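Local coordinates for amino acid adenylation domain-containing protein (Bacillus stratosphericus LAMA 585, PDB 6ULY), which selects an alpha-keto acid and probably activates it with ATP as an acyl adenylate, serving as the adenylation domain of a nonribosomal depsipeptide synthetase module, at residues T96-A101 with K112-A117; F176-T179 with M185-C188; N207-E212 with M295-N300. All coordinates share one frame; numbering follows the deposited sequence.

Contact 1 of 3, residues T96-A101 with K112-A117. With SO4 (sulfate ion), chain M; SO4 (sulfate ion), chain J.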
ATOM      1  N   THR A  96      -5.209  -7.918 -21.104  1.00 41.17           N
ATOM      2  CA  THR A  96      -5.129  -7.283 -19.794  1.00 43.15           C
ATOM      3  C   THR A  96      -6.529  -6.785 -19.450  1.00 41.03           C
ATOM      4  O   THR A  96      -6.973  -5.751 -19.955  1.00 43.22           O
ATOM      5  CB  THR A  96      -4.115  -6.149 -19.802  1.00 43.66           C
ATOM      6  OG1 THR A  96      -2.866  -6.639 -20.305  1.00 41.91           O
ATOM      7  CG2 THR A  96      -3.927  -5.599 -18.401  1.00 42.76           C
ATOM      8  N   LEU A  97      -7.219  -7.527 -18.590  1.00 38.20           N
ATOM      9  CA  LEU A  97      -8.597  -7.215 -18.234  1.00 37.33           C
ATOM     10  C   LEU A  97      -8.601  -6.119 -17.177  1.00 42.19           C
ATOM     11  O   LEU A  97      -8.187  -6.346 -16.035  1.00 49.23           O
ATOM     12  CB  LEU A  97      -9.308  -8.469 -17.733  1.00 43.64           C
ATOM     13  CG  LEU A  97      -9.168  -9.714 -18.615  1.00 42.27           C
ATOM     14  CD1 LEU A  97     -10.045 -10.836 -18.087  1.00 38.67           C
ATOM     15  CD2 LEU A  97      -9.512  -9.397 -20.057  1.00 41.15           C
ATOM     16  N   VAL A  98      -9.059  -4.928 -17.557  1.00 44.22           N
ATOM     17  CA  VAL A  98      -9.211  -3.814 -16.626  1.00 45.01           C
ATOM     18  C   VAL A  98     -10.338  -2.923 -17.126  1.00 50.12           C
ATOM     19  O   VAL A  98     -10.437  -2.630 -18.322  1.00 49.70           O
ATOM     20  CB  VAL A  98      -7.895  -3.021 -16.462  1.00 50.38           C
ATOM     21  CG1 VAL A  98      -7.407  -2.500 -17.800  1.00 46.84           C
ATOM     22  CG2 VAL A  98      -8.080  -1.877 -15.465  1.00 48.68           C
ATOM     23  N   SER A  99     -11.193  -2.500 -16.202  1.00 55.20           N
ATOM     24  CA  SER A  99     -12.331  -1.672 -16.570  1.00 54.90           C
ATOM     25  C   SER A  99     -11.858  -0.352 -17.162  1.00 55.60           C
ATOM     26  O   SER A  99     -10.767   0.137 -16.859  1.00 49.54           O
ATOM     27  CB  SER A  99     -13.215  -1.401 -15.353  1.00 59.22           C
ATOM     28  OG  SER A  99     -12.474  -0.756 -14.334  1.00 76.49           O
ATOM     29  N   ALA A 100     -12.694   0.220 -18.023  1.00 52.53           N
ATOM     30  CA  ALA A 100     -12.429   1.546 -18.550  1.00 52.25           C
ATOM     31  C   ALA A 100     -12.569   2.583 -17.442  1.00 49.47           C
ATOM     32  O   ALA A 100     -13.272   2.380 -16.448  1.00 53.17           O
ATOM     33  CB  ALA A 100     -13.388   1.866 -19.697  1.00 50.54           C
ATOM     34  N   ALA A 101     -11.884   3.708 -17.618  1.00 48.27           N
ATOM     35  CA  ALA A 101     -11.953   4.770 -16.632  1.00 50.76           C
ATOM     36  C   ALA A 101     -13.322   5.449 -16.678  1.00 52.63           C
ATOM     37  O   ALA A 101     -13.968   5.493 -17.728  1.00 47.37           O
ATOM     38  CB  ALA A 101     -10.857   5.802 -16.878  1.00 49.76           C
ATOM     39  N   LYS A 112      -4.611   7.218 -13.477  1.00 51.22           N
ATOM     40  CA  LYS A 112      -3.263   6.959 -12.979  1.00 47.54           C
ATOM     41  C   LYS A 112      -2.979   5.462 -12.936  1.00 42.00           C
ATOM     42  O   LYS A 112      -1.907   5.007 -13.350  1.00 42.02           O
ATOM     43  CB  LYS A 112      -3.082   7.574 -11.588  1.00 57.99           C
ATOM     44  CG  LYS A 112      -3.125   9.094 -11.551  1.00 76.47           C
ATOM     45  CD  LYS A 112      -2.826   9.629 -10.154  1.00106.92           C
ATOM     46  CE  LYS A 112      -2.857  11.153 -10.121  1.00126.35           C
ATOM     47  NZ  LYS A 112      -2.587  11.694  -8.759  1.00114.57           N
ATOM     48  N   LYS A 113      -3.930   4.681 -12.423  1.00 39.98           N
ATOM     49  CA  LYS A 113      -3.737   3.237 -12.345  1.00 39.86           C
ATOM     50  C   LYS A 113      -3.566   2.622 -13.731  1.00 46.24           C
ATOM     51  O   LYS A 113      -2.723   1.737 -13.922  1.00 40.13           O
ATOM     52  CB  LYS A 113      -4.915   2.596 -11.611  1.00 47.23           C
ATOM     53  CG  LYS A 113      -5.131   3.152 -10.205  1.00 56.53           C
ATOM     54  CD  LYS A 113      -6.232   2.414  -9.457  1.00 62.00           C
ATOM     55  CE  LYS A 113      -6.334   2.898  -8.020  1.00 63.06           C
ATOM     56  NZ  LYS A 113      -7.172   1.999  -7.177  1.00 87.17           N
ATOM     57  N   LEU A 114      -4.356   3.072 -14.711  1.00 40.33           N
ATOM     58  CA  LEU A 114      -4.189   2.567 -16.070  1.00 42.47           C
ATOM     59  C   LEU A 114      -2.783   2.848 -16.582  1.00 39.43           C
ATOM     60  O   LEU A 114      -2.156   1.984 -17.206  1.00 39.70           O
ATOM     61  CB  LEU A 114      -5.233   3.187 -17.005  1.00 44.27           C
ATOM     62  CG  LEU A 114      -6.691   2.840 -16.706  1.00 42.97           C
ATOM     63  CD1 LEU A 114      -7.630   3.635 -17.603  1.00 52.17           C
ATOM     64  CD2 LEU A 114      -6.936   1.344 -16.861  1.00 45.00           C
ATOM     65  N   HIS A 115      -2.269   4.053 -16.322  1.00 38.20           N
ATOM     66  CA  HIS A 115      -0.926   4.394 -16.774  1.00 45.40           C
ATOM     67  C   HIS A 115       0.114   3.468 -16.155  1.00 46.58           C
ATOM     68  O   HIS A 115       1.070   3.059 -16.826  1.00 43.03           O
ATOM     69  CB  HIS A 115      -0.601   5.846 -16.427  1.00 42.38           C
ATOM     70  CG  HIS A 115       0.792   6.253 -16.794  1.00 52.36           C
ATOM     71  ND1 HIS A 115       1.874   6.047 -15.964  1.00 57.40           N
ATOM     72  CD2 HIS A 115       1.282   6.846 -17.909  1.00 53.54           C
ATOM     73  CE1 HIS A 115       2.969   6.500 -16.549  1.00 62.61           C
ATOM     74  NE2 HIS A 115       2.636   6.990 -17.731  1.00 61.68           N
ATOM     75  N   HIS A 116      -0.046   3.141 -14.873  1.00 43.73           N
ATOM     76  CA  HIS A 116       0.911   2.261 -14.212  1.00 47.18           C
ATOM     77  C   HIS A 116       0.971   0.908 -14.909  1.00 40.26           C
ATOM     78  O   HIS A 116       2.042   0.461 -15.336  1.00 42.05           O
ATOM     79  CB  HIS A 116       0.543   2.088 -12.738  1.00 42.36           C
ATOM     80  CG  HIS A 116       1.374   1.064 -12.030  1.00 44.93           C
ATOM     81  ND1 HIS A 116       2.598   1.358 -11.466  1.00 52.78           N
ATOM     82  CD2 HIS A 116       1.166  -0.256 -11.810  1.00 44.27           C
ATOM     83  CE1 HIS A 116       3.103   0.265 -10.921  1.00 49.25           C
ATOM     84  NE2 HIS A 116       2.254  -0.728 -11.117  1.00 52.83           N
ATOM     85  N   ALA A 117      -0.178   0.238 -15.025  1.00 38.59           N
ATOM     86  CA  ALA A 117      -0.212  -1.062 -15.691  1.00 38.92           C
ATOM     87  C   ALA A 117       0.259  -0.953 -17.134  1.00 40.58           C
ATOM     88  O   ALA A 117       1.006  -1.809 -17.621  1.00 39.81           O
ATOM     89  CB  ALA A 117      -1.623  -1.643 -15.637  1.00 37.32           C
TER
HETATM   90  S   SO4 M 711       3.638   5.145 -12.842  1.00 70.36           S
HETATM   91  O1  SO4 M 711       3.931   3.823 -12.370  1.00 57.27           O
HETATM   92  O2  SO4 M 711       3.987   6.102 -11.833  1.00 78.88           O
HETATM   93  O3  SO4 M 711       4.398   5.410 -14.028  1.00 76.01           O
HETATM   94  O4  SO4 M 711       2.238   5.250 -13.135  1.00 63.50           O
HETATM   95  S   SO4 J 708       6.136   7.134 -19.573  1.00101.39           S
HETATM   96  O1  SO4 J 708       7.257   7.771 -20.220  1.00 91.04           O
HETATM   97  O2  SO4 J 708       6.334   7.192 -18.143  1.00 89.45           O
HETATM   98  O3  SO4 J 708       4.917   7.831 -19.905  1.00 89.74           O
HETATM   99  O4  SO4 J 708       6.044   5.758 -20.026  1.00 73.20           O
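Leu-114 reaches from helix 109-120 to Val-98 and Ala-101, and its two methyls make nearly all of this apolar contact. CB points at segment 96-101, but CB and CG stand back from it and serve as a stem; CG lies opposite the carbonyl carbon and beside the backbone N (chi1 -64°), which carries the fork toward that segment. At the fork the branches part. CD1 goes to the methyl of Ala-101, 4.0 Å from CB of that residue. CD2 lies against both methyls of Val-98, nearer CG2 (3.7 Å) than CG1 (4.0 Å), and is also 4.0 Å from the carbonyl O of Ser-99. Gln-74 NE2 donates a hydrogen bond to that same carbonyl.

The polar face of the helix turns elsewhere. His-115 ND1 donates to O4 of one sulfate at 3.0 Å (160° at the hydrogen), and its NE2 donates a longer bond, 3.3 Å, to O3 of a second. Bonds from both ring nitrogens would fit a protonated imidazole. His-116 ND1 grips O1 of the first sulfate at 2.9 Å, while its NE2 bonds Glu-426 of the second subunit. The sulfates probably come from the crystallisation liquor.

Leu-114 and Val-98 also touch Phe-72 and Gln-74 on the intervening strand 70-74. Such packing belongs to a beta-alpha-beta crossover: helix 109-120 links parallel strands 94-97 and 125-128 and covers the sheet between them.

Contact 2 of 3, residues F176-T179 with M185-C188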
ATOM      1  N   PHE A 176      -3.846 -11.266 -18.272  1.00 39.55           N
ATOM      2  CA  PHE A 176      -3.619 -10.492 -17.065  1.00 39.38           C
ATOM      3  C   PHE A 176      -4.944  -9.947 -16.545  1.00 41.34           C
ATOM      4  O   PHE A 176      -5.889  -9.731 -17.306  1.00 37.94           O
ATOM      5  CB  PHE A 176      -2.675  -9.319 -17.334  1.00 39.61           C
ATOM      6  CG  PHE A 176      -1.299  -9.724 -17.764  1.00 39.31           C
ATOM      7  CD1 PHE A 176      -0.392 -10.225 -16.847  1.00 42.18           C
ATOM      8  CD2 PHE A 176      -0.901  -9.577 -19.081  1.00 35.38           C
ATOM      9  CE1 PHE A 176       0.881 -10.588 -17.237  1.00 44.23           C
ATOM     10  CE2 PHE A 176       0.368  -9.937 -19.479  1.00 42.26           C
ATOM     11  CZ  PHE A 176       1.265 -10.444 -18.553  1.00 44.76           C
ATOM     12  N   ILE A 177      -5.004  -9.707 -15.239  1.00 42.20           N
ATOM     13  CA  ILE A 177      -6.155  -9.042 -14.642  1.00 42.01           C
ATOM     14  C   ILE A 177      -5.666  -8.207 -13.469  1.00 46.53           C
ATOM     15  O   ILE A 177      -4.809  -8.639 -12.691  1.00 42.88           O
ATOM     16  CB  ILE A 177      -7.253 -10.042 -14.216  1.00 43.51           C
ATOM     17  CG1 ILE A 177      -8.454  -9.290 -13.627  1.00 42.55           C
ATOM     18  CG2 ILE A 177      -6.723 -11.053 -13.223  1.00 37.48           C
ATOM     19  CD1 ILE A 177      -9.753 -10.090 -13.641  1.00 39.12           C
ATOM     20  N   LEU A 178      -6.210  -7.001 -13.357  1.00 48.83           N
ATOM     21  CA  LEU A 178      -5.761  -6.040 -12.365  1.00 44.99           C
ATOM     22  C   LEU A 178      -6.593  -6.152 -11.095  1.00 48.72           C
ATOM     23  O   LEU A 178      -7.802  -6.386 -11.148  1.00 46.47           O
ATOM     24  CB  LEU A 178      -5.841  -4.625 -12.934  1.00 44.65           C
ATOM     25  CG  LEU A 178      -4.567  -4.111 -13.613  1.00 54.48           C
ATOM     26  CD1 LEU A 178      -3.894  -5.158 -14.486  1.00 48.95           C
ATOM     27  CD2 LEU A 178      -4.898  -2.879 -14.443  1.00 49.57           C
ATOM     28  N   THR A 179      -5.929  -5.987  -9.954  1.00 49.27           N
ATOM     29  CA  THR A 179      -6.579  -6.105  -8.655  1.00 50.76           C
ATOM     30  C   THR A 179      -7.431  -4.882  -8.345  1.00 49.60           C
ATOM     31  O   THR A 179      -7.110  -3.772  -8.767  1.00 54.62           O
ATOM     32  CB  THR A 179      -5.547  -6.291  -7.534  1.00 50.18           C
ATOM     33  OG1 THR A 179      -4.592  -5.222  -7.583  1.00 53.62           O
ATOM     34  CG2 THR A 179      -4.826  -7.620  -7.686  1.00 47.45           C
ATOM     35  N   MET A 185      -1.511   1.381  -6.129  1.00 60.41           N
ATOM     36  CA  MET A 185      -1.521   0.978  -7.526  1.00 54.98           C
ATOM     37  C   MET A 185      -1.931  -0.488  -7.637  1.00 58.61           C
ATOM     38  O   MET A 185      -1.507  -1.317  -6.825  1.00 54.01           O
ATOM     39  CB  MET A 185      -0.147   1.183  -8.165  1.00 54.55           C
ATOM     40  CG  MET A 185       0.213   2.643  -8.442  1.00 57.30           C
ATOM     41  SD  MET A 185      -0.962   3.477  -9.534  1.00 58.96           S
ATOM     42  CE  MET A 185      -0.042   4.955  -9.963  1.00 63.26           C
ATOM     43  N   PRO A 186      -2.751  -0.843  -8.626  1.00 55.71           N
ATOM     44  CA  PRO A 186      -3.163  -2.242  -8.760  1.00 54.13           C
ATOM     45  C   PRO A 186      -2.009  -3.112  -9.226  1.00 49.21           C
ATOM     46  O   PRO A 186      -1.080  -2.651  -9.896  1.00 45.21           O
ATOM     47  CB  PRO A 186      -4.283  -2.187  -9.807  1.00 54.71           C
ATOM     48  CG  PRO A 186      -3.952  -0.991 -10.642  1.00 52.97           C
ATOM     49  CD  PRO A 186      -3.288   0.000  -9.710  1.00 59.14           C
ATOM     50  N   LYS A 187      -2.069  -4.381  -8.846  1.00 45.64           N
ATOM     51  CA  LYS A 187      -1.107  -5.370  -9.300  1.00 45.12           C
ATOM     52  C   LYS A 187      -1.673  -6.129 -10.495  1.00 43.77           C
ATOM     53  O   LYS A 187      -2.870  -6.087 -10.792  1.00 43.47           O
ATOM     54  CB  LYS A 187      -0.738  -6.334  -8.168  1.00 50.97           C
ATOM     55  CG  LYS A 187      -0.247  -5.635  -6.914  1.00 47.82           C
ATOM     56  CD  LYS A 187       1.050  -6.230  -6.415  1.00 52.94           C
ATOM     57  CE  LYS A 187       1.460  -5.628  -5.069  1.00 50.14           C
ATOM     58  NZ  LYS A 187       1.761  -4.168  -5.147  1.00 68.26           N
ATOM     59  N   CYS A 188      -0.790  -6.840 -11.175  1.00 43.99           N
ATOM     60  CA  CYS A 188      -1.077  -7.432 -12.473  1.00 44.18           C
ATOM     61  C   CYS A 188      -1.083  -8.952 -12.335  1.00 43.61           C
ATOM     62  O   CYS A 188      -0.053  -9.612 -12.490  1.00 41.90           O
ATOM     63  CB  CYS A 188      -0.049  -6.960 -13.473  1.00 46.25           C
ATOM     64  SG  CYS A 188      -0.641  -6.878 -15.150  1.00 54.79           S
TER
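The ring of Phe-176 meets the sulfur of Cys-188 obliquely: SG lies 4.4 Å from the ring centroid and 41° off the ring normal, a sulfur-aromatic contact whose closest ring atom is CD1, at 3.8 Å. Another aromatic group, the ring of Tyr-422, also meets that of Phe-176. With SG swung roughly anti to its own backbone N (chi1 -151°), the thiol lies 3.7 Å from Leu-178 CD1 as well and so touches both the phenyl ring and the leucine.

Leu-178 and Cys-188 form an antiparallel non-hydrogen-bonded pair, with both side chains on the sheet face that also carries Phe-176. Beyond it, Lys-187 O accepts the N-H of Thr-179 at 3.2 Å and also a CA-H...O contact from Leu-178 CA at 3.3 Å. The neighbouring bond uses a side chain: Lys-187 N donates to Thr-179 OG1 at 2.9 Å, with 160° at the hydrogen. Thr-179 is thus held through both its backbone and its hydroxyl.

These bonds close the base of the glycine-rich phosphate-binding loop of adenylation domains, most of which is not modelled; the Thr-179 side chain is about 6 Å from the bound adenylate. Strand 173-178 lies between strands 94-97 and 188-192, while helix 109-120 covers Leu-178 through Ala-117 and Pro-186 through Lys-113.

Contact 3 of 3, residues N207-E212 with M295-N300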
ATOM      1  N   ASN A 207     -20.869 -27.081  -8.636  1.00 43.75           N
ATOM      2  CA  ASN A 207     -22.204 -26.564  -8.902  1.00 47.04           C
ATOM      3  C   ASN A 207     -23.023 -27.453  -9.827  1.00 51.12           C
ATOM      4  O   ASN A 207     -24.224 -27.211  -9.985  1.00 48.62           O
ATOM      5  CB  ASN A 207     -22.115 -25.166  -9.516  1.00 39.44           C
ATOM      6  CG  ASN A 207     -21.612 -24.137  -8.540  1.00 44.94           C
ATOM      7  OD1 ASN A 207     -22.364 -23.647  -7.697  1.00 46.19           O
ATOM      8  ND2 ASN A 207     -20.331 -23.796  -8.644  1.00 42.95           N
ATOM      9  N   GLN A 208     -22.409 -28.464 -10.442  1.00 54.01           N
ATOM     10  CA  GLN A 208     -23.096 -29.327 -11.402  1.00 53.37           C
ATOM     11  C   GLN A 208     -23.617 -28.512 -12.583  1.00 52.68           C
ATOM     12  O   GLN A 208     -24.700 -28.769 -13.112  1.00 56.16           O
ATOM     13  CB  GLN A 208     -24.227 -30.109 -10.731  1.00 50.71           C
ATOM     14  CG  GLN A 208     -23.746 -31.045  -9.627  1.00 58.47           C
ATOM     15  CD  GLN A 208     -24.880 -31.786  -8.943  1.00 62.68           C
ATOM     16  OE1 GLN A 208     -25.628 -32.527  -9.583  1.00 70.28           O
ATOM     17  NE2 GLN A 208     -25.012 -31.589  -7.635  1.00 68.95           N
ATOM     18  N   PHE A 209     -22.842 -27.512 -12.992  1.00 46.84           N
ATOM     19  CA  PHE A 209     -23.180 -26.757 -14.188  1.00 47.41           C
ATOM     20  C   PHE A 209     -23.206 -27.683 -15.398  1.00 53.76           C
ATOM     21  O   PHE A 209     -22.472 -28.671 -15.468  1.00 53.72           O
ATOM     22  CB  PHE A 209     -22.174 -25.626 -14.410  1.00 41.51           C
ATOM     23  CG  PHE A 209     -22.261 -24.518 -13.390  1.00 48.29           C
ATOM     24  CD1 PHE A 209     -23.464 -24.199 -12.782  1.00 46.31           C
ATOM     25  CD2 PHE A 209     -21.131 -23.794 -13.045  1.00 46.50           C
ATOM     26  CE1 PHE A 209     -23.537 -23.180 -11.852  1.00 43.09           C
ATOM     27  CE2 PHE A 209     -21.198 -22.779 -12.116  1.00 36.01           C
ATOM     28  CZ  PHE A 209     -22.402 -22.471 -11.519  1.00 44.72           C
ATOM     29  N   THR A 210     -24.069 -27.352 -16.358  1.00 50.36           N
ATOM     30  CA  THR A 210     -24.284 -28.187 -17.527  1.00 49.85           C
ATOM     31  C   THR A 210     -24.516 -27.312 -18.750  1.00 47.49           C
ATOM     32  O   THR A 210     -24.720 -26.098 -18.649  1.00 47.12           O
ATOM     33  CB  THR A 210     -25.481 -29.124 -17.332  1.00 46.00           C
ATOM     34  OG1 THR A 210     -26.642 -28.345 -17.024  1.00 50.92           O
ATOM     35  CG2 THR A 210     -25.219 -30.108 -16.202  1.00 50.46           C
ATOM     36  N   GLN A 211     -24.496 -27.954 -19.921  1.00 45.76           N
ATOM     37  CA  GLN A 211     -24.731 -27.253 -21.176  1.00 48.29           C
ATOM     38  C   GLN A 211     -26.151 -26.712 -21.282  1.00 47.51           C
ATOM     39  O   GLN A 211     -26.415 -25.872 -22.149  1.00 44.01           O
ATOM     40  CB  GLN A 211     -24.449 -28.183 -22.359  1.00 52.47           C
ATOM     41  CG  GLN A 211     -24.585 -27.514 -23.720  1.00 53.25           C
ATOM     42  CD  GLN A 211     -24.215 -28.431 -24.871  1.00 53.37           C
ATOM     43  OE1 GLN A 211     -24.944 -28.529 -25.858  1.00 56.69           O
ATOM     44  NE2 GLN A 211     -23.072 -29.096 -24.757  1.00 50.96           N
ATOM     45  N   GLU A 212     -27.064 -27.172 -20.429  1.00 48.33           N
ATOM     46  CA  GLU A 212     -28.446 -26.714 -20.458  1.00 49.30           C
ATOM     47  C   GLU A 212     -28.682 -25.478 -19.604  1.00 54.21           C
ATOM     48  O   GLU A 212     -29.786 -24.925 -19.637  1.00 51.49           O
ATOM     49  CB  GLU A 212     -29.383 -27.837 -19.999  1.00 57.18           C
ATOM     50  CG  GLU A 212     -29.981 -28.633 -21.156  1.00 70.23           C
ATOM     51  CD  GLU A 212     -28.922 -29.161 -22.107  1.00 70.07           C
ATOM     52  OE1 GLU A 212     -28.011 -29.878 -21.643  1.00 67.71           O
ATOM     53  OE2 GLU A 212     -28.995 -28.847 -23.317  1.00 71.31           O
ATOM     54  N   MET A 295     -34.822 -19.887 -12.355  1.00 50.55           N
ATOM     55  CA  MET A 295     -33.575 -19.573 -11.665  1.00 40.33           C
ATOM     56  C   MET A 295     -33.271 -20.641 -10.621  1.00 44.88           C
ATOM     57  O   MET A 295     -34.084 -20.898  -9.726  1.00 49.38           O
ATOM     58  CB  MET A 295     -33.672 -18.196 -11.011  1.00 39.01           C
ATOM     59  CG  MET A 295     -32.444 -17.786 -10.183  1.00 51.78           C
ATOM     60  SD  MET A 295     -30.890 -17.814 -11.107  1.00 50.91           S
ATOM     61  CE  MET A 295     -31.293 -16.801 -12.531  1.00 43.03           C
ATOM     62  N   THR A 296     -32.093 -21.256 -10.727  1.00 48.05           N
ATOM     63  CA  THR A 296     -31.651 -22.252  -9.765  1.00 47.19           C
ATOM     64  C   THR A 296     -30.392 -21.860  -9.006  1.00 50.67           C
ATOM     65  O   THR A 296     -30.135 -22.433  -7.942  1.00 52.97           O
ATOM     66  CB  THR A 296     -31.392 -23.599 -10.463  1.00 44.61           C
ATOM     67  OG1 THR A 296     -30.377 -23.440 -11.463  1.00 46.05           O
ATOM     68  CG2 THR A 296     -32.665 -24.117 -11.118  1.00 45.87           C
ATOM     69  N   CYS A 297     -29.615 -20.897  -9.502  1.00 47.65           N
ATOM     70  CA  CYS A 297     -28.297 -20.595  -8.945  1.00 50.93           C
ATOM     71  C   CYS A 297     -28.069 -19.087  -8.981  1.00 43.42           C
ATOM     72  O   CYS A 297     -27.785 -18.522 -10.039  1.00 44.08           O
ATOM     73  CB  CYS A 297     -27.214 -21.337  -9.722  1.00 46.44           C
ATOM     74  SG  CYS A 297     -25.524 -20.858  -9.303  1.00 45.50           S
ATOM     75  N   MET A 298     -28.178 -18.441  -7.826  1.00 43.75           N
ATOM     76  CA  MET A 298     -27.855 -17.023  -7.681  1.00 46.89           C
ATOM     77  C   MET A 298     -26.625 -16.933  -6.783  1.00 42.24           C
ATOM     78  O   MET A 298     -26.732 -16.895  -5.557  1.00 38.09           O
ATOM     79  CB  MET A 298     -29.019 -16.236  -7.100  1.00 44.05           C
ATOM     80  CG  MET A 298     -30.305 -16.341  -7.889  1.00 46.93           C
ATOM     81  SD  MET A 298     -31.449 -15.016  -7.457  1.00 48.74           S
ATOM     82  CE  MET A 298     -30.742 -13.669  -8.406  1.00 38.03           C
ATOM     83  N   ILE A 299     -25.448 -16.900  -7.404  1.00 43.63           N
ATOM     84  CA  ILE A 299     -24.212 -16.832  -6.639  1.00 41.25           C
ATOM     85  C   ILE A 299     -24.062 -15.438  -6.049  1.00 42.59           C
ATOM     86  O   ILE A 299     -24.239 -14.426  -6.740  1.00 40.76           O
ATOM     87  CB  ILE A 299     -23.011 -17.205  -7.520  1.00 41.33           C
ATOM     88  CG1 ILE A 299     -23.032 -18.704  -7.820  1.00 38.55           C
ATOM     89  CG2 ILE A 299     -21.710 -16.802  -6.836  1.00 41.27           C
ATOM     90  CD1 ILE A 299     -22.186 -19.111  -9.009  1.00 35.25           C
ATOM     91  N   ASN A 300     -23.746 -15.383  -4.759  1.00 39.78           N
ATOM     92  CA  ASN A 300     -23.548 -14.136  -4.029  1.00 43.00           C
ATOM     93  C   ASN A 300     -22.113 -14.132  -3.511  1.00 40.66           C
ATOM     94  O   ASN A 300     -21.784 -14.875  -2.580  1.00 38.08           O
ATOM     95  CB  ASN A 300     -24.558 -14.014  -2.887  1.00 42.63           C
ATOM     96  CG  ASN A 300     -24.449 -12.700  -2.145  1.00 43.77           C
ATOM     97  OD1 ASN A 300     -23.459 -11.983  -2.269  1.00 48.33           O
ATOM     98  ND2 ASN A 300     -25.468 -12.383  -1.356  1.00 46.34           N
TER
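Phe-209 presents its ring edge to Cys-297 and Ile-299, and this is the closer, buried part of the contact. Cys-297 SG, turned opposite its backbone N (chi1 171°), is brought to the ring edge and lies in the ring plane, 5.2 Å from the centroid and 89° off the normal, with CE1 its closest atom at 4.0 Å. Ile-299 CD1 comes to the same rim at CZ, 4.2 Å away. Over one ring face sits Asn-207 CB, 3.3 Å above the plane. Asn-207 is itself tied down, its ND2 bonding Thr-203 O and its OD1 accepting from Arg-328.

The other end is looser. Past the positive-phi turn at Gln-208, which ends helix 193-207, the side chains of Gln-208, Thr-210 and Glu-212 are exposed and take no part, as does Thr-296 of the other segment.

The Ile-299 side chain is about 5 Å from the bound adenylate, so the apolar packing reaches close to the ligand site. The joint itself rests on shape rather than on directional bonds. A sulfur beside a ring edge would face the weakly positive aromatic hydrogens, and Lys-267 adds a cation-pi contact to the ring.

How the contacts relate
Contacts 1 and 2 belong to one mixed sheet, through neighbouring strands 94-97 and 173-178, the contact centres being about 8 Å apart. Val-98 CG2 packs on Leu-178 CD2 at 3.5 Å, and both contacts are partly buried and touch the second subunit. Contact 3 uses a different sheet across the chain's centre, about 31 Å from contact 1 and 28 Å from contact 2 between centres; its touching residues are all buried, and no other protein chain reaches it. Chemistry follows place: contact 2, at the phosphate-binding loop, combines hydrogen bonds with sulfur-aromatic packing, whereas contacts 1 and 3 are joined by apolar surfaces, helix against segment 96-101 in contact 1, loop against strand in contact 3.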